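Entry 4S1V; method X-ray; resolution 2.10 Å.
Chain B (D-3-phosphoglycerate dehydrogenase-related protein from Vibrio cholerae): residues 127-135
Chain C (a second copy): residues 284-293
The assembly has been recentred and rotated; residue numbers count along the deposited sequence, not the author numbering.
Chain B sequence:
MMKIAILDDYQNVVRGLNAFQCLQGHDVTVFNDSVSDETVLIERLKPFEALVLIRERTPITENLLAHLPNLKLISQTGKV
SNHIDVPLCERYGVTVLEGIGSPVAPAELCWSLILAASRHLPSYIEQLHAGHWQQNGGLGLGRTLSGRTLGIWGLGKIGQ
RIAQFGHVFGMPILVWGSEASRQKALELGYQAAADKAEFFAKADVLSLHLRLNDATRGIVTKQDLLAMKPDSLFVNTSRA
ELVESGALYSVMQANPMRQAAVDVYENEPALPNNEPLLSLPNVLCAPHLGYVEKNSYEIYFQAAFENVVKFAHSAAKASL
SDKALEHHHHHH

Chain B 127-135: QLHAGHWQQ
Chain C, residues 284-293: LCAPHLGYVE

The chain B stretch enters as the last turn of a helix, B:Gln127 to B:His129, and unwinds at B:Gly131, whose phi/psi of 92/22 marks a Schellman motif: B:His132 N bonds to B:Gln127 O at 2.8 Å and B:Gly131 N to B:Leu128 O at 3.0 Å. At that positive phi a CB would jam against the preceding carbonyl. B:Trp133 is extended (-68/118), and B:Gln134 adopts left-handed angles (62/48). In chain C, a strand ends with C:Leu284 and C:Cys285; C:Pro287 (-85/68) and C:His288 (43/59) turn the chain into a type I turn from C:Leu289 to C:Val292, closed by C:Val292 N to C:Leu289 O at 2.7 Å. The backbones come nearest at B:Gln134 CA and C:Pro287 CA, 5.2 Å apart.

C:Pro287 has the largest covered area, 87 Å² of the 414 Å² total. Its CB lies 3.9 Å from the centroid of the six-membered ring of B:Trp133 (chi1 177°, chi2 -99°), only 9° off the ring normal, so the contact is a CH-pi interaction over the face. B:Leu128, chi1 t and chi2 p, directs CD2 to 3.9 Å from C:Cys285 CB and 4.1 Å from C:Pro287 CD, an apolar contact.

B:Gln134, chi1 t, chi2 t and chi3 96°, carries its amide to the chain C backbone: NE2 donates to C:Pro287 O at 2.9 Å with a nearly linear 169° angle. C:His288 O, 3.4 Å from B:Gln134 NE2, is poorly angled for a direct bond; a water bridges instead, accepting from B:Gln134 NE2 (2.9 Å) and donating to C:His288 O (2.8 Å). A second water links B:His129 NE2 (chi1 m) and C:Cys285 N, 2.8 Å from each, accepting from the latter.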

# COMPACT_ATOMS: atom_id res chain seq x y z
N GLN B 127 12.25 -9.26 6.84
CA GLN B 127 12.78 -9.34 8.20
C GLN B 127 13.62 -8.14 8.62
O GLN B 127 13.52 -7.67 9.75
CB GLN B 127 13.55 -10.64 8.41
CG GLN B 127 12.66 -11.86 8.55
CD GLN B 127 11.55 -11.63 9.56
OE1 GLN B 127 11.81 -11.19 10.68
NE2 GLN B 127 10.32 -11.89 9.16
N LEU B 128 14.45 -7.65 7.69
CA LEU B 128 15.27 -6.46 7.91
C LEU B 128 14.39 -5.26 8.20
O LEU B 128 14.66 -4.50 9.13
CB LEU B 128 16.20 -6.20 6.70
CG LEU B 128 17.06 -4.91 6.66
CD1 LEU B 128 17.93 -4.77 7.90
CD2 LEU B 128 17.94 -4.81 5.42
N HIS B 129 13.33 -5.10 7.41
CA HIS B 129 12.38 -4.00 7.60
C HIS B 129 11.58 -4.09 8.88
O HIS B 129 11.14 -3.07 9.39
CB HIS B 129 11.47 -3.85 6.40
CG HIS B 129 12.11 -3.13 5.23
ND1 HIS B 129 12.31 -1.79 5.22
CD2 HIS B 129 12.61 -3.61 4.03
CE1 HIS B 129 12.89 -1.43 4.06
NE2 HIS B 129 13.08 -2.54 3.33
N ALA B 130 11.40 -5.30 9.41
CA ALA B 130 10.73 -5.46 10.71
C ALA B 130 11.71 -5.33 11.90
O ALA B 130 11.29 -5.40 13.05
CB ALA B 130 9.97 -6.78 10.77
N GLY B 131 12.99 -5.12 11.60
CA GLY B 131 14.01 -4.90 12.62
C GLY B 131 14.74 -6.14 13.10
O GLY B 131 15.30 -6.14 14.20
N HIS B 132 14.74 -7.19 12.28
CA HIS B 132 15.43 -8.45 12.60
C HIS B 132 16.56 -8.67 11.64
O HIS B 132 16.35 -9.15 10.52
CB HIS B 132 14.46 -9.63 12.56
CG HIS B 132 13.22 -9.43 13.41
ND1 HIS B 132 13.27 -9.09 14.70
CD2 HIS B 132 11.87 -9.56 13.09
CE1 HIS B 132 12.02 -8.99 15.19
NE2 HIS B 132 11.16 -9.28 14.21
N TRP B 133 17.77 -8.32 12.06
CA TRP B 133 18.95 -8.31 11.19
C TRP B 133 19.40 -9.67 10.74
O TRP B 133 19.78 -10.52 11.56
CB TRP B 133 20.09 -7.58 11.88
CG TRP B 133 21.36 -7.58 11.06
CD1 TRP B 133 22.46 -8.42 11.22
CD2 TRP B 133 21.69 -6.71 9.92
NE1 TRP B 133 23.42 -8.13 10.29
CE2 TRP B 133 23.03 -7.11 9.48
CE3 TRP B 133 21.03 -5.68 9.26
CZ2 TRP B 133 23.66 -6.50 8.41
CZ3 TRP B 133 21.69 -5.06 8.18
CH2 TRP B 133 22.97 -5.46 7.77
N GLN B 134 19.36 -9.89 9.43
CA GLN B 134 19.83 -11.13 8.80
C GLN B 134 19.04 -12.36 9.27
O GLN B 134 19.59 -13.39 9.64
CB GLN B 134 21.34 -11.33 9.02
CG GLN B 134 22.01 -12.22 7.99
CD GLN B 134 23.52 -12.16 8.07
OE1 GLN B 134 24.15 -13.00 8.70
NE2 GLN B 134 24.10 -11.16 7.43
N GLN B 135 17.72 -12.22 9.24
CA GLN B 135 16.80 -13.32 9.47
C GLN B 135 15.92 -13.44 8.24
O GLN B 135 15.78 -12.48 7.48
CB GLN B 135 15.96 -13.06 10.73
CG GLN B 135 16.77 -12.86 12.00
CD GLN B 135 17.43 -14.14 12.49
OE1 GLN B 135 16.94 -15.24 12.23
NE2 GLN B 135 18.55 -14.00 13.19
N LEU C 284 16.15 -0.92 -2.42
CA LEU C 284 16.14 -2.29 -1.96
C LEU C 284 17.27 -2.44 -0.93
O LEU C 284 18.42 -2.13 -1.22
CB LEU C 284 16.31 -3.27 -3.14
CG LEU C 284 16.17 -4.77 -2.87
CD1 LEU C 284 15.67 -5.51 -4.10
CD2 LEU C 284 17.48 -5.40 -2.38
N CYS C 285 16.91 -2.89 0.27
CA CYS C 285 17.87 -3.05 1.37
C CYS C 285 17.97 -4.51 1.80
O CYS C 285 16.98 -5.11 2.24
CB CYS C 285 17.45 -2.20 2.58
SG CYS C 285 17.41 -0.41 2.33
N ALA C 286 19.16 -5.09 1.65
CA ALA C 286 19.42 -6.46 2.09
C ALA C 286 20.41 -6.45 3.25
O ALA C 286 21.27 -5.57 3.31
CB ALA C 286 19.95 -7.30 0.93
N PRO C 287 20.31 -7.44 4.17
CA PRO C 287 21.13 -7.47 5.39
C PRO C 287 22.53 -8.10 5.25
O PRO C 287 22.80 -9.16 5.82
CB PRO C 287 20.26 -8.27 6.36
CG PRO C 287 19.52 -9.23 5.48
CD PRO C 287 19.29 -8.52 4.18
N HIS C 288 23.40 -7.43 4.51
CA HIS C 288 24.76 -7.90 4.21
C HIS C 288 24.83 -9.36 3.88
O HIS C 288 25.52 -10.13 4.54
CB HIS C 288 25.74 -7.50 5.31
CG HIS C 288 27.17 -7.33 4.82
ND1 HIS C 288 28.06 -6.52 5.43
CD2 HIS C 288 27.84 -7.89 3.72
CE1 HIS C 288 29.23 -6.57 4.77
NE2 HIS C 288 29.10 -7.41 3.73
N LEU C 289 24.11 -9.75 2.84
CA LEU C 289 24.00 -11.15 2.43
C LEU C 289 25.12 -11.67 1.52
O LEU C 289 25.31 -12.88 1.42
CB LEU C 289 22.65 -11.41 1.77
CG LEU C 289 21.40 -11.20 2.63
CD1 LEU C 289 20.15 -11.34 1.77
CD2 LEU C 289 21.38 -12.20 3.79
N GLY C 290 25.84 -10.77 0.85
CA GLY C 290 26.86 -11.16 -0.14
C GLY C 290 27.54 -12.48 0.18
O GLY C 290 27.44 -13.45 -0.59
N TYR C 291 28.20 -12.54 1.33
CA TYR C 291 28.99 -13.71 1.71
C TYR C 291 28.21 -14.75 2.52
O TYR C 291 28.74 -15.81 2.85
CB TYR C 291 30.28 -13.28 2.44
CG TYR C 291 30.08 -12.53 3.74
CD1 TYR C 291 29.89 -13.23 4.94
CD2 TYR C 291 30.13 -11.15 3.79
CE1 TYR C 291 29.71 -12.56 6.14
CE2 TYR C 291 29.97 -10.47 4.99
CZ TYR C 291 29.76 -11.19 6.16
OH TYR C 291 29.60 -10.54 7.36
N VAL C 292 26.96 -14.45 2.83
CA VAL C 292 26.15 -15.30 3.71
C VAL C 292 25.45 -16.36 2.86
O VAL C 292 24.39 -16.12 2.29
CB VAL C 292 25.13 -14.45 4.51
CG1 VAL C 292 24.35 -15.30 5.51
CG2 VAL C 292 25.86 -13.32 5.23
N GLU C 293 26.07 -17.53 2.79
CA GLU C 293 25.67 -18.57 1.84
C GLU C 293 26.31 -19.90 2.27
O GLU C 293 27.38 -19.90 2.89
CB GLU C 293 26.12 -18.15 0.43
CG GLU C 293 25.68 -19.06 -0.71
CD GLU C 293 26.69 -20.16 -0.99
OE1 GLU C 293 27.91 -19.87 -1.00
OE2 GLU C 293 26.27 -21.30 -1.20
O HOH W 1 14.22 -2.57 0.79
O HOH W 2 26.86 -10.39 6.94